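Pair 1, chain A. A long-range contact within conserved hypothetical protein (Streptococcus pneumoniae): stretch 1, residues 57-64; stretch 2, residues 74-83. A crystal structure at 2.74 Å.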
# COMPACT_ATOMS: atom_id res chain seq x y z
N ARG A 57 20.38 0.45 10.00
CA ARG A 57 20.12 1.19 8.75
C ARG A 57 19.93 2.68 9.04
O ARG A 57 19.18 3.04 9.94
CB ARG A 57 18.89 0.62 8.04
CG ARG A 57 18.65 1.17 6.63
CD ARG A 57 17.42 0.55 6.00
NE ARG A 57 17.52 -0.91 5.95
CZ ARG A 57 16.55 -1.72 5.55
NH1 ARG A 57 15.38 -1.23 5.15
NH2 ARG A 57 16.73 -3.03 5.56
N LYS A 58 20.61 3.53 8.25
CA LYS A 58 20.54 4.99 8.39
C LYS A 58 19.76 5.63 7.24
O LYS A 58 19.17 6.70 7.45
CB LYS A 58 21.95 5.59 8.46
N PHE A 59 19.75 5.02 6.03
CA PHE A 59 19.08 5.59 4.87
C PHE A 59 17.56 5.40 4.97
O PHE A 59 17.08 4.51 5.68
CB PHE A 59 19.59 5.00 3.53
CG PHE A 59 19.02 3.67 3.07
CD1 PHE A 59 17.85 3.63 2.31
CD2 PHE A 59 19.69 2.48 3.32
CE1 PHE A 59 17.33 2.41 1.88
CE2 PHE A 59 19.17 1.26 2.87
CZ PHE A 59 17.99 1.23 2.15
N LYS A 60 16.82 6.24 4.24
CA LYS A 60 15.36 6.22 4.17
C LYS A 60 14.90 6.63 2.78
O LYS A 60 15.49 7.53 2.18
CB LYS A 60 14.76 7.15 5.24
N VAL A 61 13.86 5.97 2.25
CA VAL A 61 13.31 6.32 0.94
C VAL A 61 12.05 7.16 1.22
O VAL A 61 11.17 6.75 1.98
CB VAL A 61 13.07 5.12 -0.02
CG1 VAL A 61 12.15 4.07 0.58
CG2 VAL A 61 12.56 5.58 -1.38
N THR A 62 12.01 8.38 0.65
CA THR A 62 10.91 9.32 0.87
C THR A 62 10.25 9.76 -0.44
O THR A 62 10.82 9.61 -1.52
CB THR A 62 11.40 10.57 1.63
OG1 THR A 62 12.40 11.25 0.86
CG2 THR A 62 11.94 10.26 3.02
N ALA A 63 9.03 10.31 -0.31
CA ALA A 63 8.19 10.87 -1.36
C ALA A 63 7.40 12.05 -0.80
O ALA A 63 6.96 11.98 0.35
CB ALA A 63 7.25 9.81 -1.93
N ASP A 64 7.26 13.14 -1.57
CA ASP A 64 6.56 14.34 -1.11
C ASP A 64 5.36 14.62 -2.02
O ASP A 64 5.53 14.73 -3.24
CB ASP A 64 7.53 15.54 -1.07
CG ASP A 64 6.99 16.81 -0.42
OD1 ASP A 64 5.93 16.74 0.24
OD2 ASP A 64 7.67 17.85 -0.52
N GLU A 74 2.53 10.59 -10.75
CA GLU A 74 3.71 9.78 -10.42
C GLU A 74 4.76 10.72 -9.83
O GLU A 74 5.02 11.79 -10.38
CB GLU A 74 4.25 8.95 -11.60
CG GLU A 74 4.75 9.70 -12.82
CD GLU A 74 5.52 8.86 -13.82
OE1 GLU A 74 5.75 7.66 -13.55
OE2 GLU A 74 5.94 9.42 -14.86
N VAL A 75 5.32 10.34 -8.66
CA VAL A 75 6.28 11.17 -7.94
C VAL A 75 7.64 10.45 -7.80
O VAL A 75 7.68 9.24 -7.55
CB VAL A 75 5.75 11.61 -6.54
CG1 VAL A 75 4.66 12.66 -6.68
CG2 VAL A 75 5.28 10.42 -5.70
N PRO A 76 8.77 11.18 -7.95
CA PRO A 76 10.09 10.54 -7.81
C PRO A 76 10.44 10.29 -6.35
O PRO A 76 10.19 11.14 -5.50
CB PRO A 76 11.06 11.55 -8.45
CG PRO A 76 10.20 12.66 -9.00
CD PRO A 76 8.92 12.62 -8.25
N LEU A 77 11.02 9.12 -6.07
CA LEU A 77 11.44 8.75 -4.72
C LEU A 77 12.83 9.32 -4.42
O LEU A 77 13.68 9.37 -5.31
CB LEU A 77 11.43 7.22 -4.53
CG LEU A 77 10.12 6.45 -4.75
CD1 LEU A 77 10.32 4.98 -4.50
CD2 LEU A 77 9.01 6.96 -3.85
N SER A 78 13.06 9.73 -3.16
CA SER A 78 14.35 10.28 -2.74
C SER A 78 15.01 9.42 -1.68
O SER A 78 14.33 8.92 -0.78
CB SER A 78 14.18 11.70 -2.20
OG SER A 78 13.68 12.57 -3.19
N ILE A 79 16.34 9.24 -1.77
CA ILE A 79 17.12 8.49 -0.78
C ILE A 79 17.76 9.53 0.14
O ILE A 79 18.61 10.31 -0.31
CB ILE A 79 18.15 7.48 -1.39
CG1 ILE A 79 17.50 6.41 -2.31
CG2 ILE A 79 18.96 6.79 -0.29
CD1 ILE A 79 17.23 6.83 -3.76
N GLU A 80 17.34 9.56 1.40
CA GLU A 80 17.85 10.50 2.40
C GLU A 80 18.69 9.78 3.45
O GLU A 80 18.45 8.61 3.73
CB GLU A 80 16.70 11.27 3.08
CG GLU A 80 15.89 12.14 2.14
CD GLU A 80 14.77 12.96 2.76
OE1 GLU A 80 14.72 13.07 4.01
OE2 GLU A 80 13.96 13.53 1.99
N ASP A 81 19.68 10.50 4.03
CA ASP A 81 20.61 10.08 5.09
C ASP A 81 21.43 8.83 4.68
O ASP A 81 21.81 8.03 5.55
CB ASP A 81 19.85 9.80 6.40
CG ASP A 81 19.09 10.98 6.98
OD1 ASP A 81 19.60 12.13 6.88
OD2 ASP A 81 18.04 10.76 7.61
N LEU A 82 21.76 8.68 3.38
CA LEU A 82 22.60 7.58 2.90
C LEU A 82 24.07 7.85 3.28
O LEU A 82 24.57 8.93 2.95
CB LEU A 82 22.46 7.36 1.38
CG LEU A 82 23.31 6.23 0.76
CD1 LEU A 82 22.70 4.85 1.03
CD2 LEU A 82 23.43 6.41 -0.73
N PRO A 83 24.77 6.90 3.94
CA PRO A 83 26.17 7.15 4.32
C PRO A 83 27.08 7.32 3.10
O PRO A 83 26.82 6.76 2.03
CB PRO A 83 26.57 5.90 5.11
CG PRO A 83 25.58 4.87 4.76
CD PRO A 83 24.31 5.58 4.42

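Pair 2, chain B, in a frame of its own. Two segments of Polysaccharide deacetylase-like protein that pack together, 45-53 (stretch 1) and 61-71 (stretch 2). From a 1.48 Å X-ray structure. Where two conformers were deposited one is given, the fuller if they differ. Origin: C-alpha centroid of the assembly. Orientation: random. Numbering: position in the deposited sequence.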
# COMPACT_ATOMS: atom_id res chain seq x y z
N GLU B 45 17.84 0.15 -26.61
CA GLU B 45 18.52 0.46 -27.86
C GLU B 45 17.95 -0.32 -29.04
O GLU B 45 17.78 0.23 -30.12
CB GLU B 45 20.03 0.22 -27.74
CG GLU B 45 20.81 0.49 -29.01
CD GLU B 45 21.88 1.55 -28.84
OE1 GLU B 45 21.88 2.24 -27.79
OE2 GLU B 45 22.72 1.70 -29.75
N GLN B 46 17.65 -1.60 -28.83
CA GLN B 46 16.96 -2.38 -29.86
C GLN B 46 16.15 -3.53 -29.26
O GLN B 46 16.46 -4.04 -28.18
CB GLN B 46 17.93 -2.91 -30.92
CG GLN B 46 18.82 -4.03 -30.43
CD GLN B 46 19.67 -4.65 -31.53
OE1 GLN B 46 19.19 -5.47 -32.31
NE2 GLN B 46 20.94 -4.26 -31.59
N GLY B 47 15.10 -3.92 -29.97
CA GLY B 47 14.26 -5.02 -29.55
C GLY B 47 13.14 -4.59 -28.62
O GLY B 47 13.12 -3.47 -28.10
N LYS B 48 12.18 -5.48 -28.43
CA LYS B 48 11.06 -5.22 -27.54
C LYS B 48 10.77 -6.47 -26.73
O LYS B 48 10.65 -7.56 -27.28
CB LYS B 48 9.82 -4.80 -28.33
CG LYS B 48 9.97 -3.49 -29.08
CD LYS B 48 10.02 -2.30 -28.12
CE LYS B 48 8.65 -2.01 -27.53
NZ LYS B 48 8.64 -0.77 -26.69
N ILE B 49 10.67 -6.30 -25.42
CA ILE B 49 10.31 -7.38 -24.53
C ILE B 49 8.79 -7.42 -24.41
O ILE B 49 8.15 -6.39 -24.19
CB ILE B 49 10.91 -7.17 -23.13
CG1 ILE B 49 12.44 -7.23 -23.20
CG2 ILE B 49 10.36 -8.20 -22.15
CD1 ILE B 49 13.12 -6.73 -21.95
N SER B 50 8.21 -8.61 -24.58
CA SER B 50 6.79 -8.79 -24.29
C SER B 50 6.60 -10.07 -23.50
O SER B 50 7.55 -10.83 -23.29
CB SER B 50 5.97 -8.84 -25.58
OG SER B 50 6.35 -9.95 -26.38
N TYR B 51 5.38 -10.31 -23.05
CA TYR B 51 5.07 -11.53 -22.32
C TYR B 51 3.60 -11.86 -22.47
O TYR B 51 2.78 -10.99 -22.77
CB TYR B 51 5.45 -11.42 -20.84
CG TYR B 51 5.01 -10.14 -20.18
CD1 TYR B 51 3.75 -10.04 -19.60
CD2 TYR B 51 5.85 -9.03 -20.12
CE1 TYR B 51 3.34 -8.87 -18.98
CE2 TYR B 51 5.44 -7.86 -19.51
CZ TYR B 51 4.19 -7.78 -18.94
OH TYR B 51 3.77 -6.62 -18.33
N ASN B 52 3.26 -13.13 -22.30
CA ASN B 52 1.86 -13.54 -22.33
C ASN B 52 1.09 -12.80 -21.25
O ASN B 52 1.58 -12.63 -20.14
CB ASN B 52 1.73 -15.05 -22.15
CG ASN B 52 2.42 -15.84 -23.25
OD1 ASN B 52 2.73 -15.29 -24.31
ND2 ASN B 52 2.66 -17.12 -23.00
N PRO B 53 -0.13 -12.33 -21.58
CA PRO B 53 -0.93 -11.53 -20.65
C PRO B 53 -1.10 -12.20 -19.29
O PRO B 53 -1.25 -13.42 -19.21
CB PRO B 53 -2.28 -11.44 -21.35
CG PRO B 53 -1.96 -11.54 -22.79
CD PRO B 53 -0.79 -12.49 -22.89
N THR B 61 4.23 -16.77 -16.58
CA THR B 61 3.99 -16.36 -17.95
C THR B 61 5.18 -16.78 -18.80
O THR B 61 6.06 -17.49 -18.33
CB THR B 61 3.80 -14.83 -18.07
OG1 THR B 61 3.45 -14.49 -19.41
CG2 THR B 61 5.08 -14.09 -17.68
N THR B 62 5.19 -16.35 -20.06
CA THR B 62 6.34 -16.58 -20.92
C THR B 62 6.79 -15.26 -21.53
O THR B 62 5.98 -14.51 -22.07
CB THR B 62 6.01 -17.58 -22.04
OG1 THR B 62 5.58 -18.82 -21.47
CG2 THR B 62 7.24 -17.83 -22.91
N ILE B 63 8.09 -14.99 -21.43
CA ILE B 63 8.67 -13.76 -21.98
C ILE B 63 9.19 -14.01 -23.39
O ILE B 63 9.74 -15.08 -23.68
CB ILE B 63 9.81 -13.26 -21.07
CG1 ILE B 63 9.26 -12.92 -19.68
CG2 ILE B 63 10.51 -12.05 -21.68
CD1 ILE B 63 10.34 -12.74 -18.62
N HIS B 64 9.01 -13.04 -24.28
CA HIS B 64 9.52 -13.14 -25.64
C HIS B 64 10.23 -11.85 -26.03
O HIS B 64 10.00 -10.80 -25.41
CB HIS B 64 8.39 -13.38 -26.63
CG HIS B 64 7.52 -14.55 -26.29
ND1 HIS B 64 7.83 -15.84 -26.68
CD2 HIS B 64 6.35 -14.63 -25.62
CE1 HIS B 64 6.89 -16.66 -26.25
NE2 HIS B 64 5.98 -15.95 -25.61
N MET B 65 11.06 -11.93 -27.06
CA MET B 65 11.62 -10.72 -27.65
C MET B 65 11.26 -10.62 -29.12
O MET B 65 11.29 -11.62 -29.85
CB MET B 65 13.13 -10.67 -27.50
CG MET B 65 13.74 -9.39 -28.06
SD MET B 65 14.17 -8.20 -26.79
CE MET B 65 14.82 -9.36 -25.62
N THR B 66 10.91 -9.42 -29.56
CA THR B 66 10.68 -9.16 -30.97
C THR B 66 11.48 -7.95 -31.41
O THR B 66 12.15 -7.31 -30.60
CB THR B 66 9.18 -8.94 -31.26
OG1 THR B 66 8.66 -7.95 -30.37
CG2 THR B 66 8.41 -10.23 -31.08
N ASP B 67 11.42 -7.65 -32.71
CA ASP B 67 12.02 -6.44 -33.27
C ASP B 67 13.53 -6.35 -33.06
O ASP B 67 14.10 -5.26 -33.04
CB ASP B 67 11.34 -5.19 -32.70
CG ASP B 67 9.83 -5.20 -32.89
OD1 ASP B 67 9.36 -5.78 -33.89
OD2 ASP B 67 9.12 -4.64 -32.03
N ILE B 68 14.19 -7.50 -32.91
CA ILE B 68 15.65 -7.51 -32.79
C ILE B 68 16.26 -7.24 -34.15
O ILE B 68 15.84 -7.82 -35.15
CB ILE B 68 16.19 -8.85 -32.28
CG1 ILE B 68 15.58 -9.20 -30.93
CG2 ILE B 68 17.71 -8.80 -32.14
CD1 ILE B 68 16.13 -10.48 -30.33
N LYS B 69 17.26 -6.37 -34.19
CA LYS B 69 17.92 -6.04 -35.45
C LYS B 69 19.19 -6.85 -35.69
O LYS B 69 19.43 -7.31 -36.79
CB LYS B 69 18.19 -4.54 -35.54
CG LYS B 69 16.91 -3.73 -35.56
CD LYS B 69 15.93 -4.28 -36.60
CE LYS B 69 14.49 -3.90 -36.29
NZ LYS B 69 13.54 -4.46 -37.30
N ASP B 70 20.01 -7.04 -34.66
CA ASP B 70 21.20 -7.87 -34.79
C ASP B 70 20.85 -9.35 -34.91
O ASP B 70 19.84 -9.82 -34.38
CB ASP B 70 22.11 -7.69 -33.56
CG ASP B 70 23.12 -6.57 -33.73
OD1 ASP B 70 24.21 -6.83 -34.27
OD2 ASP B 70 22.82 -5.43 -33.31
N THR B 71 21.71 -10.10 -35.59
CA THR B 71 21.64 -11.56 -35.62
C THR B 71 22.18 -12.12 -34.31
O THR B 71 23.32 -11.83 -33.95
CB THR B 71 22.50 -12.13 -36.77
OG1 THR B 71 21.91 -11.78 -38.03
CG2 THR B 71 22.60 -13.64 -36.66
O HOH W 1 14.42 -2.86 -32.53
O HOH W 2 8.15 -8.88 -27.94

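Both pairs are built on two antiparallel strands that superpose with an RMSD of 0.9 Å over 14 central residues. In each, a ladder of paired backbone hydrogen bonds sets the register. In pair 1, K60(A) and E80(A) exchange N-to-O bonds of 2.9 Å in both directions, and T62(A) and S78(A) do the same at 2.8 Å. The matching positions in pair 2 are K48(B) with T66(B), where K48(B) N lies 2.8 Å from T66(B) O and T66(B) N 3.0 Å from K48(B) O, and S50(B) with H64(B), at 2.9 Å from S50(B) N to H64(B) O and 2.8 Å from H64(B) N to S50(B) O. Pair 2 extends the ladder with N52(B) N to T62(B) O at 3.1 Å. Just past the strands, the CA atoms of D81(A) and D67(B) fall 0.5 Å apart after superposition, and the two residues share positive phi angles (58° and 60°), so the chain turns alike in both.

On the face bearing V61(A) and I79(A), packing is apolar in both pairs. V61(A) CG2 reaches L77(A) CB at 3.7 Å; its counterpart I49(B) places CG2 3.9 Å from I63(B) CG2 and CG1 4.0 Å from M65(B) CE. A63(A) offers only a methyl, with CB 3.9 Å from L77(A) CD2, whereas Y51(B) meets I63(B) through its CB, 4.3 Å from CG1, while its ring leads away.

The sharpest difference is at F59(A) and G47(B). The phenylalanine packs CB against L82(A) CD1 at 4.0 Å and CD1 against I79(A) CG2 at 4.2 Å. The glycine has no such group, and M65(B), at the I79(A) position, places SD 4.2 Å from G47(B) C. An ideal CB there would sit 3.1 Å from that SD and, at phi/psi 87/166, would also jam against the preceding carbonyl. A water bridges G47(B) N (2.9 Å) and D67(B) O (2.5 Å).

The face bearing K60(A), T62(A), S78(A) and E80(A), and in pair 2 K48(B), S50(B), H64(B) and T66(B), is largely polar, and is solved differently. T62(A) OG1 lies 3.0 Å from E80(A) OE2, a weak hydrogen bond. In pair 2 the shorter S50(B) and T66(B) are joined through a water, 2.6 Å from S50(B) OG and 2.7 Å from T66(B) OG1, which also donates to K48(B) O at 2.9 Å.

At the open end, K58(A) is modelled only to CB, and its O approaches D81(A) CB at 3.3 Å. Q46(B), its match, clasps the opposing loop: OE1 accepts from K69(B) N (2.8 Å) and D70(B) N (2.9 Å), while NE2 donates to D70(B) OD2 (2.8 Å).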